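Local atomic coordinates of probable M18 family aminopeptidase 1 (Thermotoga maritima, PDB entry 2GLF), a protein that probably acts as a metal-dependent aminopeptidase, removing amino acids from the N-terminal end of peptides with zinc as its likely natural cofactor. Residues Ser241-Tyr246 / Ser431-Leu436; Gly247-Ile252 / Gly325-Ala330. One frame throughout, in Å; residues are numbered along the deposited sequence.

Interaction 1 of 2, residues Ser241-Tyr246 / Ser431-Leu436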
# COMPACT_ATOMS: atom_id res chain seq x y z
N SER A 241 46.63 -15.44 -9.12
CA SER A 241 46.59 -14.60 -10.30
C SER A 241 46.03 -13.21 -10.08
O SER A 241 46.17 -12.34 -10.94
CB SER A 241 45.75 -15.27 -11.39
OG SER A 241 44.39 -15.26 -11.02
N LEU A 242 45.40 -12.99 -8.94
CA LEU A 242 44.81 -11.69 -8.66
C LEU A 242 45.51 -10.92 -7.56
O LEU A 242 46.24 -11.50 -6.76
CB LEU A 242 43.34 -11.88 -8.30
CG LEU A 242 42.55 -12.66 -9.36
CD1 LEU A 242 41.14 -12.93 -8.87
CD2 LEU A 242 42.53 -11.86 -10.65
N ILE A 243 45.30 -9.60 -7.53
CA ILE A 243 45.89 -8.77 -6.49
C ILE A 243 44.76 -8.08 -5.74
O ILE A 243 43.96 -7.35 -6.33
CB ILE A 243 46.80 -7.66 -7.05
CG1 ILE A 243 48.03 -8.26 -7.74
CG2 ILE A 243 47.27 -6.77 -5.90
CD1 ILE A 243 48.90 -7.23 -8.45
N GLY A 244 44.70 -8.31 -4.43
CA GLY A 244 43.68 -7.69 -3.62
C GLY A 244 44.31 -6.59 -2.79
O GLY A 244 45.33 -6.81 -2.15
N ALA A 245 43.72 -5.40 -2.82
CA ALA A 245 44.25 -4.29 -2.05
C ALA A 245 43.29 -3.12 -2.00
O ALA A 245 42.42 -2.97 -2.87
CB ALA A 245 45.58 -3.84 -2.62
N TYR A 246 43.47 -2.28 -1.00
CA TYR A 246 42.64 -1.10 -0.84
C TYR A 246 43.17 0.05 -1.68
O TYR A 246 44.38 0.25 -1.79
CB TYR A 246 42.61 -0.65 0.61
CG TYR A 246 42.19 0.79 0.78
CD1 TYR A 246 40.85 1.16 0.68
CD2 TYR A 246 43.13 1.80 0.98
CE1 TYR A 246 40.46 2.48 0.79
CE2 TYR A 246 42.75 3.12 1.09
CZ TYR A 246 41.41 3.46 0.99
OH TYR A 246 41.02 4.78 1.12
N SER A 431 42.13 -6.94 -8.63
CA SER A 431 42.59 -6.69 -9.99
C SER A 431 43.43 -7.88 -10.42
O SER A 431 43.85 -8.68 -9.59
CB SER A 431 43.43 -5.42 -10.05
OG SER A 431 44.66 -5.60 -9.37
N SER A 432 43.69 -7.99 -11.72
CA SER A 432 44.49 -9.08 -12.26
C SER A 432 45.97 -8.68 -12.37
O SER A 432 46.28 -7.55 -12.74
CB SER A 432 43.96 -9.48 -13.63
OG SER A 432 44.87 -10.33 -14.31
N LYS A 433 46.88 -9.60 -12.04
CA LYS A 433 48.31 -9.31 -12.16
C LYS A 433 48.65 -9.12 -13.63
O LYS A 433 49.46 -8.26 -13.98
CB LYS A 433 49.16 -10.45 -11.60
CG LYS A 433 49.19 -10.54 -10.10
CD LYS A 433 49.99 -11.73 -9.65
CE LYS A 433 50.03 -11.82 -8.14
NZ LYS A 433 50.84 -12.99 -7.69
N ALA A 434 48.04 -9.93 -14.48
CA ALA A 434 48.27 -9.85 -15.92
C ALA A 434 47.82 -8.49 -16.48
O ALA A 434 48.51 -7.90 -17.30
CB ALA A 434 47.54 -10.98 -16.65
N ASP A 435 46.67 -8.00 -16.02
CA ASP A 435 46.18 -6.72 -16.50
C ASP A 435 47.05 -5.59 -15.98
O ASP A 435 47.37 -4.64 -16.70
CB ASP A 435 44.72 -6.49 -16.10
CG ASP A 435 43.75 -7.44 -16.82
OD1 ASP A 435 44.03 -7.82 -17.97
OD2 ASP A 435 42.71 -7.78 -16.23
N LEU A 436 47.44 -5.69 -14.71
CA LEU A 436 48.29 -4.68 -14.10
C LEU A 436 49.48 -4.41 -15.02
O LEU A 436 49.77 -3.27 -15.39
CB LEU A 436 48.77 -5.19 -12.74
CG LEU A 436 49.51 -4.30 -11.73
CD1 LEU A 436 50.86 -4.92 -11.43
CD2 LEU A 436 49.66 -2.87 -12.24

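Interaction 2 of 2, residues Gly247-Ile252 / Gly325-Ala330. With MN (manganese (II) ion), chain E; MN (manganese (II) ion), chain F.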
# COMPACT_ATOMS: atom_id res chain seq x y z
N GLY A 247 42.25 0.80 -2.26
CA GLY A 247 42.61 1.96 -3.04
C GLY A 247 43.17 1.67 -4.41
O GLY A 247 43.78 2.54 -5.02
N GLN A 248 42.98 0.45 -4.89
CA GLN A 248 43.47 0.13 -6.21
C GLN A 248 42.76 1.03 -7.20
O GLN A 248 43.23 1.23 -8.32
CB GLN A 248 43.23 -1.33 -6.56
CG GLN A 248 44.35 -2.22 -6.09
CD GLN A 248 44.19 -3.65 -6.53
OE1 GLN A 248 43.28 -4.35 -6.07
NE2 GLN A 248 45.06 -4.10 -7.43
N ASP A 249 41.62 1.60 -6.78
CA ASP A 249 40.89 2.49 -7.65
C ASP A 249 41.79 3.67 -7.98
O ASP A 249 41.88 4.65 -7.24
CB ASP A 249 39.60 3.01 -7.02
CG ASP A 249 38.74 3.80 -8.01
OD1 ASP A 249 39.30 4.54 -8.86
OD2 ASP A 249 37.50 3.71 -7.94
N ASP A 250 42.48 3.49 -9.10
CA ASP A 250 43.39 4.44 -9.71
C ASP A 250 44.82 4.57 -9.23
O ASP A 250 45.62 5.19 -9.92
CB ASP A 250 42.76 5.81 -9.80
CG ASP A 250 42.86 6.35 -11.19
OD1 ASP A 250 42.64 5.56 -12.13
OD2 ASP A 250 43.16 7.55 -11.34
N ARG A 251 45.16 4.02 -8.08
CA ARG A 251 46.56 4.10 -7.69
C ARG A 251 47.21 3.01 -8.54
O ARG A 251 48.42 2.99 -8.73
CB ARG A 251 46.77 3.83 -6.19
CG ARG A 251 46.05 4.83 -5.31
CD ARG A 251 46.76 5.08 -3.99
NE ARG A 251 46.14 6.21 -3.31
CZ ARG A 251 45.16 6.11 -2.41
NH1 ARG A 251 44.70 4.92 -2.07
NH2 ARG A 251 44.64 7.20 -1.87
N ILE A 252 46.37 2.13 -9.09
CA ILE A 252 46.84 1.07 -9.95
C ILE A 252 47.17 1.69 -11.29
O ILE A 252 48.04 1.21 -12.01
CB ILE A 252 45.77 -0.03 -10.16
CG1 ILE A 252 46.43 -1.27 -10.79
CG2 ILE A 252 44.66 0.48 -11.06
CD1 ILE A 252 45.54 -2.49 -10.80
N GLY A 325 43.73 7.64 -17.37
CA GLY A 325 43.98 6.37 -16.70
C GLY A 325 43.14 6.10 -15.47
O GLY A 325 43.46 6.55 -14.37
N ASP A 326 42.05 5.35 -15.65
CA ASP A 326 41.16 5.00 -14.54
C ASP A 326 40.63 3.58 -14.77
O ASP A 326 40.63 3.08 -15.90
CB ASP A 326 40.02 6.00 -14.43
CG ASP A 326 39.45 6.08 -13.02
OD1 ASP A 326 38.67 7.02 -12.74
OD2 ASP A 326 39.78 5.22 -12.19
N VAL A 327 40.18 2.94 -13.70
CA VAL A 327 39.68 1.57 -13.76
C VAL A 327 38.23 1.42 -14.18
O VAL A 327 37.42 2.33 -14.00
CB VAL A 327 39.81 0.90 -12.38
CG1 VAL A 327 41.26 0.92 -11.90
CG2 VAL A 327 38.92 1.63 -11.39
N CYS A 328 37.91 0.27 -14.75
CA CYS A 328 36.54 -0.02 -15.16
C CYS A 328 36.10 -1.23 -14.33
O CYS A 328 36.87 -1.74 -13.51
CB CYS A 328 36.47 -0.35 -16.65
SG CYS A 328 37.54 -1.71 -17.16
N ALA A 329 34.87 -1.68 -14.54
CA ALA A 329 34.34 -2.80 -13.78
C ALA A 329 34.37 -4.09 -14.58
O ALA A 329 33.87 -4.14 -15.69
CB ALA A 329 32.91 -2.49 -13.35
N ALA A 330 34.98 -5.12 -14.01
CA ALA A 330 35.06 -6.42 -14.67
C ALA A 330 33.76 -7.15 -14.34
O ALA A 330 33.04 -6.74 -13.42
CB ALA A 330 36.25 -7.19 -14.15
MN MN E . 38.53 6.12 -10.35
MN MN F . 36.32 5.81 -7.86
O HOH W 1 37.45 4.21 -11.21

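Interaction 1 of 2, residues Ser241-Tyr246 / Ser431-Leu436
Ile243 and Ser431 form a hydrogen-bonded antiparallel pair at the edge of a small three-stranded sheet, a buried contact just where strand 429-432 gives way to helix 433-449. Two backbone bonds hold the pair: Ile243 N reaches Ser431 O at 2.7 Å, and Ser431 N reaches Ile243 O at 3.0 Å. One step along, Leu242 and Ser432 make the non-hydrogen-bonded pair, and their side chains diverge; even so, CD2 of Leu242 lies over the backbone at 3.8 Å from Ser432 CA. The pairing then runs on into the helix, because Lys433 N, in its first turn, donates to Ser241 O at 3.0 Å. Strand 242-245 is the middle member of the sheet, and at its start Ser241 and Leu242 together face Val236 of the other neighbouring strand, a classic beta bulge. Ser432, the last residue of its strand, is also the N-cap of the helix: its OG accepts weak bonds from Ala434 N and Asp435 N, and its position, anti to the backbone N (chi1 167°), carries it forward toward those amides. Side-chain packing centres on Ile243. Its CG1, anti to the carbonyl carbon (chi1 -65°), comes within 3.5 Å of Lys433 CG, the two side chains crossing at about a right angle. Farther out, the tip of Ile243 meets the first helical turn, CD1 lying 4.2 Å from Leu436 CD1, while Tyr23 of helix 13-29 touches both residues. The extended Lys433 chain thus lends its aliphatic part to the packing and delivers NZ to salt bridges with Glu235 and Glu17. Ser241 OG, bonded to Asp239, also makes hydrogen bonds to Gly189 O and Thr190 OG1 of a second subunit, whose Ile187 packs on Leu242.

Interaction 2 of 2, residues Gly247-Ile252 / Gly325-Ala330
Asp249 and Asp326 both hold CG anti to the backbone N, with chi1 of -172° and -154°, which sends both side chains toward the same manganese ion, one from each segment. Asp249 uses its two oxygens on different metals: OD1 binds the manganese of chain E at 2.3 Å, and OD2 binds that of chain F at 2.4 Å, making the group a bridge. Asp326 instead grips the chain E ion with both of its oxygens, OD2 at 2.4 Å. OD2 of Asp326 is further engaged by its own segment, since Val327 N donates to it at 2.8 Å on the anti side, 30° out of the carboxylate plane, which helps fix the rotation of the group. Asp250 belongs to the second shell. Its side chain crosses that of Asp326 at about a right angle, and its OD1 is close to both Asp326 OD2 and the backbone oxygen of Gly325. The other oxygen, OD2, accepts a hydrogen bond from the backbone N of His92, itself a ligand of the chain E ion. An alanine in place of Asp250 would probably leave His92 N without this acceptor and open a gap beside Asp326, giving both metal ligands more freedom to shift. Next to the polar groups, Ile252 CG2 meets Val327 CG1 at 3.5 Å, the two side chains again crossing, while Val327 CG2 lies 4.0 Å from Asp249 CG and so lines the bridging carboxylate with hydrocarbon. A water also binds the chain E ion, and Glu279 and His425 join Asp249 on the chain F ion. A carboxylate-bridged pair of metals, each with its own histidine and acid, is characteristic of the two-metal centre of the M18 family and its relatives in the same clan, here occupied by manganese where zinc is the expected cofactor.

From the N terminus, the chain first enters 241-246 and passes directly from strand 242-245 into helix 248-263, so the first halves of both contacts are continuous. Interaction 2 closes the shorter loop, of 72 residues, when strand 321-329 of the large mixed sheet meets the start of that helix. Interaction 1 closes the longer one, of 184 residues, at 431-436, and interaction 2 nests wholly inside it. Their centres are about 10 Å apart, and they touch where Ile252 packs against Ser431 and Leu436. Together they tie the three-stranded sheet and the C-terminal helix to the metal site between helix 248-263 and strand 321-329.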